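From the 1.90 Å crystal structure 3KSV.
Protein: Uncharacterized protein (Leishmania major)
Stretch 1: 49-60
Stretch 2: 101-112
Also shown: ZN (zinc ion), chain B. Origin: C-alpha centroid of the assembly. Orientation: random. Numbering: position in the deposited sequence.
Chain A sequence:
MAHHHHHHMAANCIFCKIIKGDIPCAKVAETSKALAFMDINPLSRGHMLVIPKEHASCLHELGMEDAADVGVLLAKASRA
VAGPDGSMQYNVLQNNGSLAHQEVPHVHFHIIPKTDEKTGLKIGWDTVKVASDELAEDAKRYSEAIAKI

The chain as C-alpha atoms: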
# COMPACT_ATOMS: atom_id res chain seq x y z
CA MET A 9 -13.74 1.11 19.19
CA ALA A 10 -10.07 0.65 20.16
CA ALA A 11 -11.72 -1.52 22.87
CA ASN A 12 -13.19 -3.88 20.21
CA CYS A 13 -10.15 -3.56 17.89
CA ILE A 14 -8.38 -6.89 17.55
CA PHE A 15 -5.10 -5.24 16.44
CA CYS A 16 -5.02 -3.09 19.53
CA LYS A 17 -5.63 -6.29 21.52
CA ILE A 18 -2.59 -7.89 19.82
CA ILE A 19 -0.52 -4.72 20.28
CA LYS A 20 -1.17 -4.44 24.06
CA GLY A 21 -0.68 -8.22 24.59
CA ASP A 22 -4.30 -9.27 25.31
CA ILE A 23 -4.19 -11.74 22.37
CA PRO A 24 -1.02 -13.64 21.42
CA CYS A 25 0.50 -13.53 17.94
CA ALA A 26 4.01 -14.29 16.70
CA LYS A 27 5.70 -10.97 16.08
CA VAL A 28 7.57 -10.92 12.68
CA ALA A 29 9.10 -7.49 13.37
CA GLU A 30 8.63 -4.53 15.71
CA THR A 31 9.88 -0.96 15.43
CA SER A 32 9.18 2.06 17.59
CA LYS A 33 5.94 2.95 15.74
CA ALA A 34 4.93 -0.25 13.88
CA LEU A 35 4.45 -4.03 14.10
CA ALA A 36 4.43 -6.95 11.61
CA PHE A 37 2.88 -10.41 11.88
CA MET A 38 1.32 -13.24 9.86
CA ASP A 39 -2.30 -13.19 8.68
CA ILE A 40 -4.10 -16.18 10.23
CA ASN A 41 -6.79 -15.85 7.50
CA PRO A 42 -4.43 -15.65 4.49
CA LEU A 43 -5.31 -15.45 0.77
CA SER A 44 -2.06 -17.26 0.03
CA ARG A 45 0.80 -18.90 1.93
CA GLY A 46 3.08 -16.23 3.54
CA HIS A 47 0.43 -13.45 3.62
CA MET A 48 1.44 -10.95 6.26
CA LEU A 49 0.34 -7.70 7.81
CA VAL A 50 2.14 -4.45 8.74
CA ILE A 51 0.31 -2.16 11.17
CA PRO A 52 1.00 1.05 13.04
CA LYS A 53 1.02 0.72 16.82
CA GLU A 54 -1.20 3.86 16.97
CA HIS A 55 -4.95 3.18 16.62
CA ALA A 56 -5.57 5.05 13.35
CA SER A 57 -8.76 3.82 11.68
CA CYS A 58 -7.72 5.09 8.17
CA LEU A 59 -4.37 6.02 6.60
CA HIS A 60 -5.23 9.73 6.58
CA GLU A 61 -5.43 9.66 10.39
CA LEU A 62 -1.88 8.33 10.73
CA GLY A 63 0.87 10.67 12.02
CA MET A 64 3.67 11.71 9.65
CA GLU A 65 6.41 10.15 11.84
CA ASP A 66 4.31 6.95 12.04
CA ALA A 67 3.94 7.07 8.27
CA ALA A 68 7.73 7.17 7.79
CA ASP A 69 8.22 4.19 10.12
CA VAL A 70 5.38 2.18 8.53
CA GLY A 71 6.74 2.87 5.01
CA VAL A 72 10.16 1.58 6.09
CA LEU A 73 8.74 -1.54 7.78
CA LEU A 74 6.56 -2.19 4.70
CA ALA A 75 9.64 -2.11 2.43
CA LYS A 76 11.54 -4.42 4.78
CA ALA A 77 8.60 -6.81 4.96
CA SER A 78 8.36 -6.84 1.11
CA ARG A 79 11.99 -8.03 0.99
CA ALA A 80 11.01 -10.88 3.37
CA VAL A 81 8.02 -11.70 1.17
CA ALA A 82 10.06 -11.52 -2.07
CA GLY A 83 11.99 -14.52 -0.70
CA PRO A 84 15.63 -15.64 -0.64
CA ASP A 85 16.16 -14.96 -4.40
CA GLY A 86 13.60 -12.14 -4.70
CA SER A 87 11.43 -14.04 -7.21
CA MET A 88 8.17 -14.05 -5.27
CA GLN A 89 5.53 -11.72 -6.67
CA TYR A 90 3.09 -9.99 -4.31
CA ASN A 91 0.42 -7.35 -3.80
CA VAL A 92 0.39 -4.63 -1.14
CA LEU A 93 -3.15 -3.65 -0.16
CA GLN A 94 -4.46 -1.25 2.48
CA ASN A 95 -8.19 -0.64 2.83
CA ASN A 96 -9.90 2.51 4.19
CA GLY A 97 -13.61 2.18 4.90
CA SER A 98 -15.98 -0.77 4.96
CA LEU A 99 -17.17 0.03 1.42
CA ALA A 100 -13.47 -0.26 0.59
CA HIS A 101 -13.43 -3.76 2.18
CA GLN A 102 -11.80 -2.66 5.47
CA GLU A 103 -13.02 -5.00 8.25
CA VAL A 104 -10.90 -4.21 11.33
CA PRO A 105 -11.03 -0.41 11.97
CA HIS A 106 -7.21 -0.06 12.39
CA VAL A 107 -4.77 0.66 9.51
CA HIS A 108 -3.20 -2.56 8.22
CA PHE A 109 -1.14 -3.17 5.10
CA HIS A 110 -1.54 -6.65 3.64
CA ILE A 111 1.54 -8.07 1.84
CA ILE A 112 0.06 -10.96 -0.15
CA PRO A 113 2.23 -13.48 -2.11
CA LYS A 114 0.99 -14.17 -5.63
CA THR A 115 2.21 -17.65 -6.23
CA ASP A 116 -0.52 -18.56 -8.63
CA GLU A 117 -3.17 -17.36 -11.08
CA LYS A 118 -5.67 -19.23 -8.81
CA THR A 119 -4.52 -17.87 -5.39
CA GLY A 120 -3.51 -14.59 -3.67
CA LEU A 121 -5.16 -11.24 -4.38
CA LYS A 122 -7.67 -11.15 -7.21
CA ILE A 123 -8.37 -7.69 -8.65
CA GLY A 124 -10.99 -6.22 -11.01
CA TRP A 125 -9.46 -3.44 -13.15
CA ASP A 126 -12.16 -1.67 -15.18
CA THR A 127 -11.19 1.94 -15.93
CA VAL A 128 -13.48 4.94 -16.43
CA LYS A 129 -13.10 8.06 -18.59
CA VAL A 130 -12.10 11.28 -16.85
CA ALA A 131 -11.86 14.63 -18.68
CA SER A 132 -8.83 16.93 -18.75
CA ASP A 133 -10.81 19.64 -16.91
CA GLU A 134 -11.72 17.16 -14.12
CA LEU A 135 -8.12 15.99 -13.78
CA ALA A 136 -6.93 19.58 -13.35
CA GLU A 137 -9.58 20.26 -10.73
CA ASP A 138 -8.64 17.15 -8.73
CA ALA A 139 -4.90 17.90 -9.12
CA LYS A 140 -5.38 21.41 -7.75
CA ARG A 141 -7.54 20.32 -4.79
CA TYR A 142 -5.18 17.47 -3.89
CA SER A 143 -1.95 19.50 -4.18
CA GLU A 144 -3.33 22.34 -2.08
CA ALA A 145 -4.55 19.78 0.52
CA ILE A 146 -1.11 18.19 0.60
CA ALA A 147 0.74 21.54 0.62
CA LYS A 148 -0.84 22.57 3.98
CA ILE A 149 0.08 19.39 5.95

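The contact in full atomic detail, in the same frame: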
# COMPACT_ATOMS: atom_id res chain seq x y z
N LEU A 49 0.92 -8.98 7.49
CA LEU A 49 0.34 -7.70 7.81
C LEU A 49 1.38 -6.77 8.44
O LEU A 49 2.23 -7.22 9.21
CB LEU A 49 -0.79 -7.90 8.81
CG LEU A 49 -1.93 -8.82 8.38
CD1 LEU A 49 -2.76 -9.25 9.60
CD2 LEU A 49 -2.81 -8.18 7.35
N VAL A 50 1.33 -5.48 8.09
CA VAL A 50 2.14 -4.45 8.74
C VAL A 50 1.19 -3.38 9.26
O VAL A 50 0.44 -2.79 8.48
CB VAL A 50 3.14 -3.79 7.76
CG1 VAL A 50 3.81 -2.58 8.39
CG2 VAL A 50 4.17 -4.80 7.28
N ILE A 51 1.23 -3.12 10.56
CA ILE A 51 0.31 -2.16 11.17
C ILE A 51 1.04 -1.10 11.99
O ILE A 51 2.10 -1.37 12.55
CB ILE A 51 -0.74 -2.88 12.07
CG1 ILE A 51 -0.09 -3.40 13.33
CG2 ILE A 51 -1.42 -4.04 11.33
CD1 ILE A 51 -1.10 -3.72 14.41
N PRO A 52 0.48 0.12 12.06
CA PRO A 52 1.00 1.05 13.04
C PRO A 52 0.57 0.65 14.45
O PRO A 52 -0.51 0.08 14.63
CB PRO A 52 0.33 2.37 12.64
CG PRO A 52 -0.96 1.95 12.09
CD PRO A 52 -0.66 0.70 11.33
N LYS A 53 1.40 0.94 15.43
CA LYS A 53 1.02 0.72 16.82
C LYS A 53 -0.13 1.66 17.23
O LYS A 53 -1.01 1.26 17.99
CB LYS A 53 2.23 0.91 17.74
CG LYS A 53 3.22 -0.26 17.71
CD LYS A 53 4.54 0.11 18.39
CE LYS A 53 5.40 -1.10 18.72
NZ LYS A 53 6.78 -0.69 19.13
N GLU A 54 -0.14 2.88 16.70
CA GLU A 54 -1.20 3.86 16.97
C GLU A 54 -2.53 3.34 16.41
O GLU A 54 -2.56 2.78 15.31
CB GLU A 54 -0.84 5.21 16.30
CG GLU A 54 -1.82 6.39 16.57
CD GLU A 54 -1.74 7.55 15.53
OE1 GLU A 54 -0.81 7.59 14.66
OE2 GLU A 54 -2.65 8.42 15.58
N HIS A 55 -3.62 3.50 17.16
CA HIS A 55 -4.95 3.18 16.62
C HIS A 55 -5.42 4.30 15.69
O HIS A 55 -6.11 5.23 16.11
CB HIS A 55 -6.00 2.92 17.72
CG HIS A 55 -7.33 2.47 17.19
ND1 HIS A 55 -7.60 1.16 16.84
CD2 HIS A 55 -8.46 3.17 16.91
CE1 HIS A 55 -8.83 1.08 16.38
NE2 HIS A 55 -9.38 2.28 16.42
N ALA A 56 -5.02 4.21 14.42
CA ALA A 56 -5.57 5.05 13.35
C ALA A 56 -6.55 4.18 12.58
O ALA A 56 -6.19 3.09 12.16
CB ALA A 56 -4.48 5.55 12.44
N SER A 57 -7.78 4.62 12.42
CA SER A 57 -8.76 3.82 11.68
C SER A 57 -8.51 3.82 10.14
O SER A 57 -8.74 2.80 9.46
CB SER A 57 -10.18 4.28 12.02
OG SER A 57 -11.11 3.82 11.04
N CYS A 58 -8.03 4.95 9.60
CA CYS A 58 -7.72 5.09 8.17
C CYS A 58 -6.33 5.74 8.01
O CYS A 58 -5.80 6.37 8.94
CB CYS A 58 -8.79 5.93 7.44
SG CYS A 58 -10.56 5.46 7.72
N LEU A 59 -5.74 5.60 6.83
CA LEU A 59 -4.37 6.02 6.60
C LEU A 59 -4.21 7.52 6.79
O LEU A 59 -3.15 7.97 7.25
CB LEU A 59 -3.90 5.60 5.20
CG LEU A 59 -2.40 5.78 4.92
CD1 LEU A 59 -1.56 4.98 5.91
CD2 LEU A 59 -2.05 5.38 3.46
N HIS A 60 -5.26 8.27 6.47
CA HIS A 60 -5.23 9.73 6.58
C HIS A 60 -5.24 10.22 8.03
O HIS A 60 -5.04 11.40 8.27
CB HIS A 60 -6.35 10.42 5.76
CG HIS A 60 -7.75 10.05 6.17
ND1 HIS A 60 -8.49 10.81 7.06
CD2 HIS A 60 -8.56 9.04 5.77
CE1 HIS A 60 -9.68 10.25 7.23
NE2 HIS A 60 -9.75 9.18 6.45
N HIS A 101 -13.76 -2.41 1.69
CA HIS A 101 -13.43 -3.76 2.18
C HIS A 101 -12.55 -3.77 3.45
O HIS A 101 -11.92 -4.79 3.77
CB HIS A 101 -12.78 -4.63 1.07
CG HIS A 101 -13.58 -4.71 -0.21
ND1 HIS A 101 -14.33 -5.82 -0.55
CD2 HIS A 101 -13.72 -3.83 -1.23
CE1 HIS A 101 -14.91 -5.61 -1.73
NE2 HIS A 101 -14.56 -4.41 -2.16
N GLN A 102 -12.51 -2.66 4.19
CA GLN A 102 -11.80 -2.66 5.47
C GLN A 102 -12.72 -3.29 6.53
O GLN A 102 -13.88 -2.91 6.67
CB GLN A 102 -11.39 -1.24 5.89
CG GLN A 102 -10.64 -1.20 7.22
CD GLN A 102 -10.27 0.19 7.71
OE1 GLN A 102 -10.90 1.18 7.34
NE2 GLN A 102 -9.22 0.27 8.53
N GLU A 103 -12.21 -4.27 7.27
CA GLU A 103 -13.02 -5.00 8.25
C GLU A 103 -12.65 -4.53 9.66
O GLU A 103 -13.49 -3.98 10.37
CB GLU A 103 -12.84 -6.51 8.07
CG GLU A 103 -13.90 -7.39 8.73
CD GLU A 103 -13.41 -8.84 8.98
OE1 GLU A 103 -12.53 -9.32 8.22
OE2 GLU A 103 -13.91 -9.48 9.93
N VAL A 104 -11.39 -4.72 10.05
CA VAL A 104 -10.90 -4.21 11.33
C VAL A 104 -10.63 -2.71 11.16
O VAL A 104 -9.90 -2.33 10.23
CB VAL A 104 -9.59 -4.89 11.77
CG1 VAL A 104 -9.17 -4.41 13.15
CG2 VAL A 104 -9.73 -6.41 11.74
N PRO A 105 -11.20 -1.86 12.05
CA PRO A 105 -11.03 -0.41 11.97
C PRO A 105 -9.67 0.11 12.50
O PRO A 105 -9.63 1.01 13.35
CB PRO A 105 -12.21 0.13 12.80
CG PRO A 105 -12.46 -0.91 13.82
CD PRO A 105 -12.07 -2.24 13.18
N HIS A 106 -8.58 -0.46 11.99
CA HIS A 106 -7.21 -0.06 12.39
C HIS A 106 -6.37 -0.26 11.11
O HIS A 106 -6.51 -1.29 10.43
CB HIS A 106 -6.76 -0.93 13.59
CG HIS A 106 -5.38 -0.64 14.12
ND1 HIS A 106 -5.11 -0.51 15.46
CD2 HIS A 106 -4.18 -0.53 13.50
CE1 HIS A 106 -3.82 -0.30 15.65
NE2 HIS A 106 -3.23 -0.30 14.47
N VAL A 107 -5.54 0.73 10.76
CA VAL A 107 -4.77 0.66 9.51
C VAL A 107 -3.94 -0.64 9.50
O VAL A 107 -3.24 -0.95 10.47
CB VAL A 107 -3.81 1.86 9.37
CG1 VAL A 107 -2.83 1.65 8.21
CG2 VAL A 107 -4.61 3.17 9.18
N HIS A 108 -4.06 -1.41 8.42
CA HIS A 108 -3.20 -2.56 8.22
C HIS A 108 -2.91 -2.75 6.74
O HIS A 108 -3.82 -2.74 5.91
CB HIS A 108 -3.78 -3.82 8.87
CG HIS A 108 -5.20 -4.10 8.49
ND1 HIS A 108 -6.25 -3.30 8.89
CD2 HIS A 108 -5.75 -5.12 7.79
CE1 HIS A 108 -7.38 -3.81 8.45
NE2 HIS A 108 -7.11 -4.91 7.77
N PHE A 109 -1.63 -2.87 6.43
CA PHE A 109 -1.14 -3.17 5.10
C PHE A 109 -1.00 -4.68 4.96
O PHE A 109 -0.26 -5.31 5.69
CB PHE A 109 0.23 -2.52 4.87
CG PHE A 109 0.16 -1.05 4.64
CD1 PHE A 109 0.16 -0.55 3.34
CD2 PHE A 109 0.07 -0.18 5.71
CE1 PHE A 109 0.09 0.78 3.12
CE2 PHE A 109 -0.01 1.18 5.49
CZ PHE A 109 0.01 1.66 4.18
N HIS A 110 -1.71 -5.26 4.01
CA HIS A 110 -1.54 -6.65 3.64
C HIS A 110 -0.35 -6.71 2.67
O HIS A 110 -0.27 -5.87 1.74
CB HIS A 110 -2.78 -7.15 2.90
CG HIS A 110 -4.07 -7.07 3.69
ND1 HIS A 110 -4.57 -8.14 4.39
CD2 HIS A 110 -4.99 -6.08 3.80
CE1 HIS A 110 -5.73 -7.79 4.93
NE2 HIS A 110 -6.00 -6.55 4.59
N ILE A 111 0.56 -7.68 2.87
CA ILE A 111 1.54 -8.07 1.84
C ILE A 111 1.24 -9.50 1.45
O ILE A 111 1.46 -10.42 2.24
CB ILE A 111 3.03 -7.91 2.27
CG1 ILE A 111 3.28 -6.57 2.99
CG2 ILE A 111 3.95 -7.98 1.00
CD1 ILE A 111 2.70 -6.49 4.40
N ILE A 112 0.70 -9.70 0.24
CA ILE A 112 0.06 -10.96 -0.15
C ILE A 112 0.83 -11.61 -1.30
O ILE A 112 0.80 -11.08 -2.41
CB ILE A 112 -1.41 -10.75 -0.61
CG1 ILE A 112 -2.23 -9.94 0.40
CG2 ILE A 112 -2.10 -12.08 -0.80
CD1 ILE A 112 -3.42 -9.26 -0.21
ZN ZN B . -6.84 -0.67 16.91

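Two segments far apart in sequence are joined here by a short antiparallel strand pairing that opens into a loop contact, where side chains and a shared zinc ion add to a further backbone hydrogen bond. The strand axes approach to 4.8 Å at 165°. Their register is fixed by a reciprocal pair of hydrogen bonds, Val-50 N to Phe-109 O and Phe-109 N to Val-50 O, both 2.9 Å and nearly straight. Leu-49 faces His-110 as the neighbouring non-hydrogen-bonded pair, and its CA lies 3.3 Å from Phe-109 O in a CA-H...O contact.

Alternation along the strands sorts the side chains. Val-50 and Phe-109 share one face, with Val-50 CB 4.3 Å from Phe-109 CB, while Leu-49 and His-110 share the other, where Leu-49 CD2 comes within 3.4 Å of His-110 ND1.

Beyond the ladder, His-106 illustrates how one imidazole can serve two tasks. Its NE2 donates to Pro-52 O at 2.8 Å, which leaves ND1 free to bind zinc at 2.3 Å. His-55 ND1 coordinates the same ion at 2.0 Å, and two ligands from elsewhere in the structure complete the set. The 3.3 Å between His-55 ND1 and His-106 ND1 thus reflects a common metal, not a hydrogen bond.

The loops are further tied by Val-107 N, which donates to Ala-56 O at 2.8 Å, and by Gln-102 NE2, which reaches Ser-57 O at 2.7 Å; in this way side-chain amide and backbone amide alike satisfy carbonyls of the first stretch. Val-107 is wedged among apolar groups: its CB lies 3.9 Å from Pro-52 CD, its CG2 4.0 Å from Ala-56 CB, and its CG1 4.2 Å from Leu-59 CD1. That same Leu-59 CD1 meets the edge of the Phe-109 ring, 4.1 Å from Phe-109 CZ, linking the loop packing to the sheet.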